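Local structure of serine proteinase inhibitor 1 (Myxoma virus, 6BJ5) at residues Leu75-Phe79 with Tyr119-Lys123; Thr140-Leu145 with Asp311-Thr315; Ser255-Arg260 with Val290-Thr296. The protein inhibits serine proteases as a member of the serpin family and is important in the virulence of myxoma virus. All blocks are in the same frame, centred on the assembly; numbering follows the deposited sequence.

The three contacts share one large mixed sheet, the serpin sheet A. Interaction 1 sets helix 112-120 and the loop after it over strand 73-81. Interaction 2 pairs the next strand, 142-153, with strand 305-314, and interaction 3 pairs strand 293-302 with strand 243-258. Along the chain interaction 1 closes first, and interaction 3 is nested inside the loop closed by interaction 2. Centres of interactions 1 and 2 lie about 12 Å apart, those of 2 and 3 about 9 Å, and those of 1 and 3 about 18 Å. In the strand order of the sheet, strand 305-314 sits between strands 142-153 and 293-302, consistent with the reactive-centre loop inserted into sheet A, as in cleaved serpins.

Interaction 1 (Leu75-Phe79 with Tyr119-Lys123); sequences LRELF and YVKDK
Glu77 divides its carboxylate between two partners. Tyr119 OH donates a hydrogen bond to Glu77 OE1 at 2.8 Å, while Glu77 OE2 forms a salt bridge with Lys123 NZ at 3.1 Å. A glutamate suits this buried site because its charge is met by both a cation and a phenol; Thr100 gives OE1 a further hydrogen bond. Glu77 chi1 and chi2 are both m, and Lys123 reaches it with chi1 to chi3 all t and chi4 p.

Segment 75-79 is extended strand throughout, so the CA-to-CB bonds of Leu75 and Glu77 point toward the other segment and that of Arg76 away. Tyr119 and Val120 finish a helix, and Lys121 is the first residue to leave helical angles; a cis peptide precedes Asp122, and Lys123 has a positive phi of 90°. Lys121 NZ donates to Lys123 O at 2.5 Å across this turn. The backbones stand well apart, with CA-CA distances of 8.3 Å for Leu75 and Lys123 and 8.6 Å for Glu77 and Val120, so side chains fill the gap.

Phe79 (chi1 m) directs its edge toward the face of Tyr119 (chi1 t) in an offset edge-to-face pair, centroids 5.7 Å apart and planes at 86°; Phe79 CZ lies 3.9 Å from Tyr119 CD1. Leu75 CD1 touches the aliphatic CG of Lys123 at 3.9 Å and Val120 CG1 at 4.4 Å.

The arrangement is that of the serpin helix F lying across sheet A: Val120 also packs on Leu145 of strand 142-153, Tyr119 on Gln103 of strand 103-105, and Leu78 touches helix 88-98.

Interaction 2 (Thr140-Leu145 with Asp311-Thr315); sequences TKMLLL and DTAIT
Two backbone hydrogen bonds join strands 142-145 and 311-314, which run antiparallel with their directions 155° apart and their axes 4.7 Å apart at closest approach. Leu144 N donates to Ile314 O at 3.0 Å and Ile314 N to Leu144 O at 2.8 Å, both nearly linear, making these residues a hydrogen-bonded pair with CA atoms 4.9 Å apart. Leu145 and Ala313 form the adjoining non-hydrogen-bonded pair, CA-CA 4.7 Å. Weaker CA-H...O contacts fill in between: Leu145 CA to Thr312 O at 3.3 Å, Ala313 CA to Leu144 O at 3.4 Å and Leu143 CA to Ile314 O at 3.6 Å.

In serpin terms strand 142-153 is strand 3 of sheet A, and strand 305-314 has the position of the inserted reactive-centre loop. Its other edge bonds to strand 293-302, so residues 311-314 lie inside the sheet, flanked by a strand at each edge.

Apolar side chains alternate between the two faces. Leu144 and Ile314 share one, CB to CB 3.9 Å, and both reach helix 37-49, where bulky aliphatic groups suit the core. The opposite face carries Leu143, Leu145 and Ala313; Ala313 is small enough for both leucines (each chi1 t, chi2 p) to reach its CB, from Leu143 CD1 at 4.0 Å and from Leu145 CD1 at 4.5 Å.

At the C-terminal end, Thr315 has a positive phi of 31°. Its CG2 makes van der Waals contacts with Met142 O at 3.5 Å and Thr140 OG1 at 4.1 Å, whereas its hydroxyl bonds to Thr291 N.

Interaction 3 (Ser255-Arg260 with Val290-Thr296); sequences SVLDLR and VTKVLQT
Within serpin sheet A, strands 255-258 and 293-296 pair antiparallel, 168° between directions and 4.7 Å between axes, joining strand 293-302, which neighbours the inserted strand 305-314, to strand 243-258 on its other side. Leu257 and Gln295 are the hydrogen-bonded pair: Leu257 N donates to Gln295 O at 2.8 Å, and Gln295 N to Leu257 O at 3.0 Å. Val256 with Thr296 and Asp258 with Leu294 are non-hydrogen-bonded pairs. Leu259 N also donates to Val293 O at 2.8 Å. Two polar side chains find partners beyond the two segments: Ser255 OG bonds to Val34 N, and Gln295 NE2 to Thr312 OG1 and Ser36 O.

Val256 and Thr296, beta-branched residues suited to strands, meet through their CG2 atoms at 3.6 Å; Leu259 CD1 lies 4.1 Å from Val293 CG1. Asp258 precedes the turn into helix 260-265, and its OD1 accepts from Arg260 N at 3.1 Å, a capping bond. Arginine's extended side chain (chi1 to chi3 t) then spans the gap, Arg260 NH1 donating to Thr291 O at 2.9 Å.

Interaction 1 (Leu75-Phe79 with Tyr119-Lys123)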
# COMPACT_ATOMS: atom_id res chain seq x y z
N LEU A 75 -4.31 -11.75 0.28
CA LEU A 75 -5.54 -12.44 0.65
C LEU A 75 -6.75 -11.60 0.27
O LEU A 75 -6.72 -10.37 0.34
CB LEU A 75 -5.55 -12.78 2.15
CG LEU A 75 -6.81 -13.37 2.78
CD1 LEU A 75 -6.45 -14.18 3.99
CD2 LEU A 75 -7.79 -12.28 3.22
N ARG A 76 -7.82 -12.29 -0.14
CA ARG A 76 -9.04 -11.62 -0.60
C ARG A 76 -10.26 -12.38 -0.12
O ARG A 76 -10.44 -13.56 -0.44
CB ARG A 76 -9.06 -11.48 -2.12
CG ARG A 76 -7.99 -10.56 -2.63
CD ARG A 76 -7.41 -11.10 -3.91
NE ARG A 76 -7.37 -10.03 -4.88
CZ ARG A 76 -7.25 -10.19 -6.18
NH1 ARG A 76 -7.25 -9.13 -6.96
NH2 ARG A 76 -7.17 -11.41 -6.66
N GLU A 77 -11.11 -11.69 0.65
CA GLU A 77 -12.32 -12.26 1.23
C GLU A 77 -13.43 -11.24 1.05
O GLU A 77 -13.17 -10.03 0.98
CB GLU A 77 -12.16 -12.58 2.73
CG GLU A 77 -11.00 -13.50 3.09
CD GLU A 77 -11.09 -14.88 2.45
OE1 GLU A 77 -12.17 -15.50 2.45
OE2 GLU A 77 -10.06 -15.33 1.91
N LEU A 78 -14.66 -11.74 0.94
CA LEU A 78 -15.85 -10.92 0.88
C LEU A 78 -16.83 -11.42 1.94
O LEU A 78 -17.12 -12.62 2.01
CB LEU A 78 -16.48 -10.97 -0.52
CG LEU A 78 -17.81 -10.24 -0.72
CD1 LEU A 78 -17.70 -8.74 -0.43
CD2 LEU A 78 -18.36 -10.48 -2.12
N PHE A 79 -17.34 -10.51 2.76
CA PHE A 79 -18.27 -10.85 3.83
C PHE A 79 -19.59 -10.17 3.50
O PHE A 79 -19.71 -8.94 3.62
CB PHE A 79 -17.74 -10.37 5.18
CG PHE A 79 -16.43 -10.98 5.53
CD1 PHE A 79 -16.36 -12.19 6.19
CD2 PHE A 79 -15.24 -10.36 5.15
CE1 PHE A 79 -15.14 -12.76 6.49
CE2 PHE A 79 -14.02 -10.93 5.44
CZ PHE A 79 -13.97 -12.13 6.11
N TYR A 119 -11.70 -15.49 11.43
CA TYR A 119 -11.64 -16.10 10.10
C TYR A 119 -10.33 -15.79 9.38
O TYR A 119 -9.80 -16.67 8.69
CB TYR A 119 -12.83 -15.62 9.25
CG TYR A 119 -12.85 -16.18 7.83
CD1 TYR A 119 -12.20 -15.52 6.79
CD2 TYR A 119 -13.52 -17.35 7.54
CE1 TYR A 119 -12.22 -16.03 5.51
CE2 TYR A 119 -13.55 -17.87 6.27
CZ TYR A 119 -12.90 -17.21 5.26
OH TYR A 119 -12.94 -17.75 3.99
N VAL A 120 -9.80 -14.57 9.52
CA VAL A 120 -8.63 -14.20 8.72
C VAL A 120 -7.39 -14.93 9.22
O VAL A 120 -6.54 -15.35 8.42
CB VAL A 120 -8.44 -12.67 8.71
CG1 VAL A 120 -7.17 -12.31 7.95
CG2 VAL A 120 -9.63 -12.02 8.04
N LYS A 121 -7.24 -15.08 10.54
CA LYS A 121 -6.22 -15.97 11.09
C LYS A 121 -6.96 -17.09 11.83
O LYS A 121 -7.74 -16.78 12.73
CB LYS A 121 -5.26 -15.21 12.03
CG LYS A 121 -4.04 -14.55 11.36
CD LYS A 121 -4.31 -14.11 9.93
CE LYS A 121 -3.04 -13.84 9.16
NZ LYS A 121 -3.32 -13.85 7.70
N ASP A 122 -6.78 -18.37 11.49
CA ASP A 122 -5.87 -18.89 10.45
C ASP A 122 -6.15 -18.35 9.07
O ASP A 122 -7.24 -17.83 8.86
CB ASP A 122 -5.97 -20.43 10.39
CG ASP A 122 -5.12 -21.13 11.45
OD1 ASP A 122 -3.92 -20.81 11.58
OD2 ASP A 122 -5.66 -22.04 12.13
N LYS A 123 -5.17 -18.49 8.17
CA LYS A 123 -5.28 -18.11 6.75
C LYS A 123 -4.84 -16.65 6.55
O LYS A 123 -3.74 -16.24 6.97
CB LYS A 123 -6.71 -18.39 6.24
CG LYS A 123 -7.21 -17.85 4.89
CD LYS A 123 -8.66 -18.37 4.70
CE LYS A 123 -9.41 -17.78 3.51
NZ LYS A 123 -8.87 -18.19 2.18

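Interaction 2 (Thr140-Leu145 with Asp311-Thr315)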
# COMPACT_ATOMS: atom_id res chain seq x y z
N THR A 140 -23.87 -1.98 7.66
CA THR A 140 -22.91 -2.47 6.70
C THR A 140 -23.42 -3.80 6.14
O THR A 140 -23.80 -4.68 6.89
CB THR A 140 -21.53 -2.58 7.36
OG1 THR A 140 -20.92 -1.26 7.47
CG2 THR A 140 -20.67 -3.67 6.73
N LYS A 141 -23.66 -3.87 4.81
CA LYS A 141 -24.13 -5.14 4.23
C LYS A 141 -23.07 -5.93 3.48
O LYS A 141 -23.32 -7.11 3.22
CB LYS A 141 -25.36 -4.99 3.29
CG LYS A 141 -26.61 -4.23 3.81
CD LYS A 141 -27.06 -4.90 5.14
CE LYS A 141 -26.67 -3.99 6.38
NZ LYS A 141 -26.45 -4.59 7.78
N MET A 142 -21.87 -5.40 3.26
CA MET A 142 -20.82 -6.17 2.62
C MET A 142 -19.47 -5.69 3.15
O MET A 142 -19.32 -4.52 3.51
CB MET A 142 -20.88 -5.98 1.11
CG MET A 142 -20.10 -4.72 0.65
SD MET A 142 -20.38 -4.38 -1.07
CE MET A 142 -20.45 -6.08 -1.63
N LEU A 143 -18.49 -6.59 3.27
CA LEU A 143 -17.13 -6.15 3.57
C LEU A 143 -16.21 -6.83 2.57
O LEU A 143 -16.20 -8.06 2.47
CB LEU A 143 -16.74 -6.48 5.01
CG LEU A 143 -15.31 -6.03 5.29
CD1 LEU A 143 -15.32 -4.50 5.46
CD2 LEU A 143 -14.75 -6.72 6.50
N LEU A 144 -15.52 -6.04 1.76
CA LEU A 144 -14.56 -6.57 0.81
C LEU A 144 -13.19 -6.29 1.41
O LEU A 144 -12.86 -5.13 1.68
CB LEU A 144 -14.68 -5.90 -0.55
CG LEU A 144 -14.05 -6.68 -1.70
CD1 LEU A 144 -14.68 -6.25 -3.01
CD2 LEU A 144 -12.53 -6.54 -1.77
N LEU A 145 -12.40 -7.33 1.63
CA LEU A 145 -11.17 -7.17 2.38
C LEU A 145 -10.00 -7.73 1.59
O LEU A 145 -10.04 -8.88 1.12
CB LEU A 145 -11.30 -7.82 3.75
CG LEU A 145 -9.99 -7.81 4.54
CD1 LEU A 145 -9.73 -6.43 5.06
CD2 LEU A 145 -10.05 -8.81 5.67
N ASP A 311 -4.02 -3.81 4.91
CA ASP A 311 -5.37 -4.35 4.79
C ASP A 311 -6.28 -3.25 4.26
O ASP A 311 -6.35 -2.17 4.85
CB ASP A 311 -5.88 -4.87 6.13
CG ASP A 311 -5.02 -5.99 6.66
OD1 ASP A 311 -4.82 -6.97 5.91
OD2 ASP A 311 -4.53 -5.87 7.80
N THR A 312 -6.95 -3.52 3.14
CA THR A 312 -7.89 -2.59 2.53
C THR A 312 -9.30 -3.11 2.73
O THR A 312 -9.59 -4.27 2.41
CB THR A 312 -7.59 -2.39 1.05
OG1 THR A 312 -6.25 -1.92 0.89
CG2 THR A 312 -8.55 -1.39 0.43
N ALA A 313 -10.17 -2.26 3.27
CA ALA A 313 -11.55 -2.63 3.57
C ALA A 313 -12.52 -1.75 2.79
O ALA A 313 -12.56 -0.53 3.00
CB ALA A 313 -11.83 -2.50 5.07
N ILE A 314 -13.34 -2.36 1.94
CA ILE A 314 -14.38 -1.66 1.19
C ILE A 314 -15.73 -1.92 1.85
O ILE A 314 -16.16 -3.08 1.98
CB ILE A 314 -14.38 -2.05 -0.30
CG1 ILE A 314 -13.08 -1.59 -0.94
CG2 ILE A 314 -15.56 -1.37 -1.02
CD1 ILE A 314 -12.85 -2.00 -2.37
N THR A 315 -16.45 -0.83 2.14
CA THR A 315 -17.55 -0.71 3.12
C THR A 315 -17.43 -1.64 4.30
O THR A 315 -17.23 -1.14 5.41
CB THR A 315 -18.91 -0.93 2.46
OG1 THR A 315 -19.24 0.23 1.70
CG2 THR A 315 -19.98 -1.13 3.49

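Interaction 3 (Ser255-Arg260 with Val290-Thr296)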
# COMPACT_ATOMS: atom_id res chain seq x y z
N SER A 255 -0.27 3.88 9.17
CA SER A 255 -1.13 4.87 8.53
C SER A 255 -2.51 4.28 8.39
O SER A 255 -2.65 3.14 7.93
CB SER A 255 -0.57 5.28 7.16
OG SER A 255 0.57 6.11 7.29
N VAL A 256 -3.53 5.04 8.77
CA VAL A 256 -4.93 4.66 8.60
C VAL A 256 -5.56 5.67 7.66
O VAL A 256 -5.80 6.82 8.06
CB VAL A 256 -5.68 4.61 9.93
CG1 VAL A 256 -7.15 4.36 9.67
CG2 VAL A 256 -5.07 3.52 10.81
N LEU A 257 -5.87 5.24 6.44
CA LEU A 257 -6.20 6.14 5.35
C LEU A 257 -7.63 5.92 4.90
O LEU A 257 -8.08 4.78 4.79
CB LEU A 257 -5.27 5.92 4.15
CG LEU A 257 -3.77 6.01 4.41
CD1 LEU A 257 -2.96 5.69 3.17
CD2 LEU A 257 -3.41 7.38 4.97
N ASP A 258 -8.33 7.03 4.66
CA ASP A 258 -9.66 7.02 4.07
C ASP A 258 -9.53 7.38 2.60
O ASP A 258 -9.17 8.52 2.26
CB ASP A 258 -10.59 8.01 4.76
CG ASP A 258 -12.03 7.90 4.29
OD1 ASP A 258 -12.27 7.36 3.18
OD2 ASP A 258 -12.92 8.39 5.01
N LEU A 259 -9.87 6.44 1.73
CA LEU A 259 -9.58 6.60 0.31
C LEU A 259 -10.80 6.98 -0.53
O LEU A 259 -10.67 7.08 -1.75
CB LEU A 259 -8.97 5.31 -0.23
CG LEU A 259 -7.82 4.74 0.58
CD1 LEU A 259 -7.46 3.40 -0.02
CD2 LEU A 259 -6.61 5.67 0.49
N ARG A 260 -11.95 7.21 0.09
CA ARG A 260 -13.14 7.55 -0.68
C ARG A 260 -12.92 8.81 -1.49
O ARG A 260 -13.22 8.85 -2.69
CB ARG A 260 -14.35 7.72 0.23
CG ARG A 260 -15.52 8.41 -0.44
CD ARG A 260 -16.79 8.27 0.38
NE ARG A 260 -17.91 8.95 -0.25
CZ ARG A 260 -19.18 8.60 -0.11
NH1 ARG A 260 -19.50 7.55 0.62
NH2 ARG A 260 -20.14 9.29 -0.73
N VAL A 290 -21.14 1.10 -2.05
CA VAL A 290 -19.96 1.32 -1.25
C VAL A 290 -20.12 2.61 -0.46
O VAL A 290 -20.49 3.65 -1.01
CB VAL A 290 -18.71 1.37 -2.13
CG1 VAL A 290 -17.49 1.72 -1.30
CG2 VAL A 290 -18.55 0.05 -2.87
N THR A 291 -19.85 2.54 0.84
CA THR A 291 -19.84 3.74 1.66
C THR A 291 -18.44 4.20 2.02
O THR A 291 -18.15 5.40 1.94
CB THR A 291 -20.60 3.51 2.97
OG1 THR A 291 -21.84 2.83 2.72
CG2 THR A 291 -20.86 4.84 3.65
N LYS A 292 -17.53 3.27 2.34
CA LYS A 292 -16.20 3.62 2.82
C LYS A 292 -15.17 2.71 2.19
O LYS A 292 -15.43 1.51 2.00
CB LYS A 292 -16.08 3.56 4.36
CG LYS A 292 -17.16 4.28 5.16
CD LYS A 292 -17.05 3.98 6.66
CE LYS A 292 -18.42 3.92 7.34
NZ LYS A 292 -18.36 4.11 8.82
N VAL A 293 -14.01 3.27 1.88
CA VAL A 293 -12.83 2.49 1.52
C VAL A 293 -11.72 2.92 2.46
O VAL A 293 -11.30 4.09 2.45
CB VAL A 293 -12.40 2.69 0.06
CG1 VAL A 293 -11.20 1.76 -0.23
CG2 VAL A 293 -13.55 2.40 -0.89
N LEU A 294 -11.28 2.00 3.31
CA LEU A 294 -10.27 2.27 4.32
C LEU A 294 -9.11 1.30 4.17
O LEU A 294 -9.30 0.10 3.89
CB LEU A 294 -10.84 2.18 5.73
CG LEU A 294 -12.00 3.13 5.98
CD1 LEU A 294 -12.48 3.01 7.42
CD2 LEU A 294 -11.63 4.56 5.62
N GLN A 295 -7.90 1.84 4.33
CA GLN A 295 -6.67 1.06 4.31
C GLN A 295 -5.84 1.39 5.54
O GLN A 295 -5.53 2.56 5.81
CB GLN A 295 -5.87 1.32 3.03
CG GLN A 295 -4.93 0.20 2.67
CD GLN A 295 -3.98 0.54 1.56
OE1 GLN A 295 -3.00 1.28 1.74
NE2 GLN A 295 -4.28 0.04 0.37
N THR A 296 -5.45 0.37 6.28
CA THR A 296 -4.47 0.54 7.33
C THR A 296 -3.22 -0.24 6.93
O THR A 296 -3.30 -1.43 6.57
CB THR A 296 -5.00 0.08 8.69
OG1 THR A 296 -5.18 -1.33 8.67
CG2 THR A 296 -6.32 0.72 8.98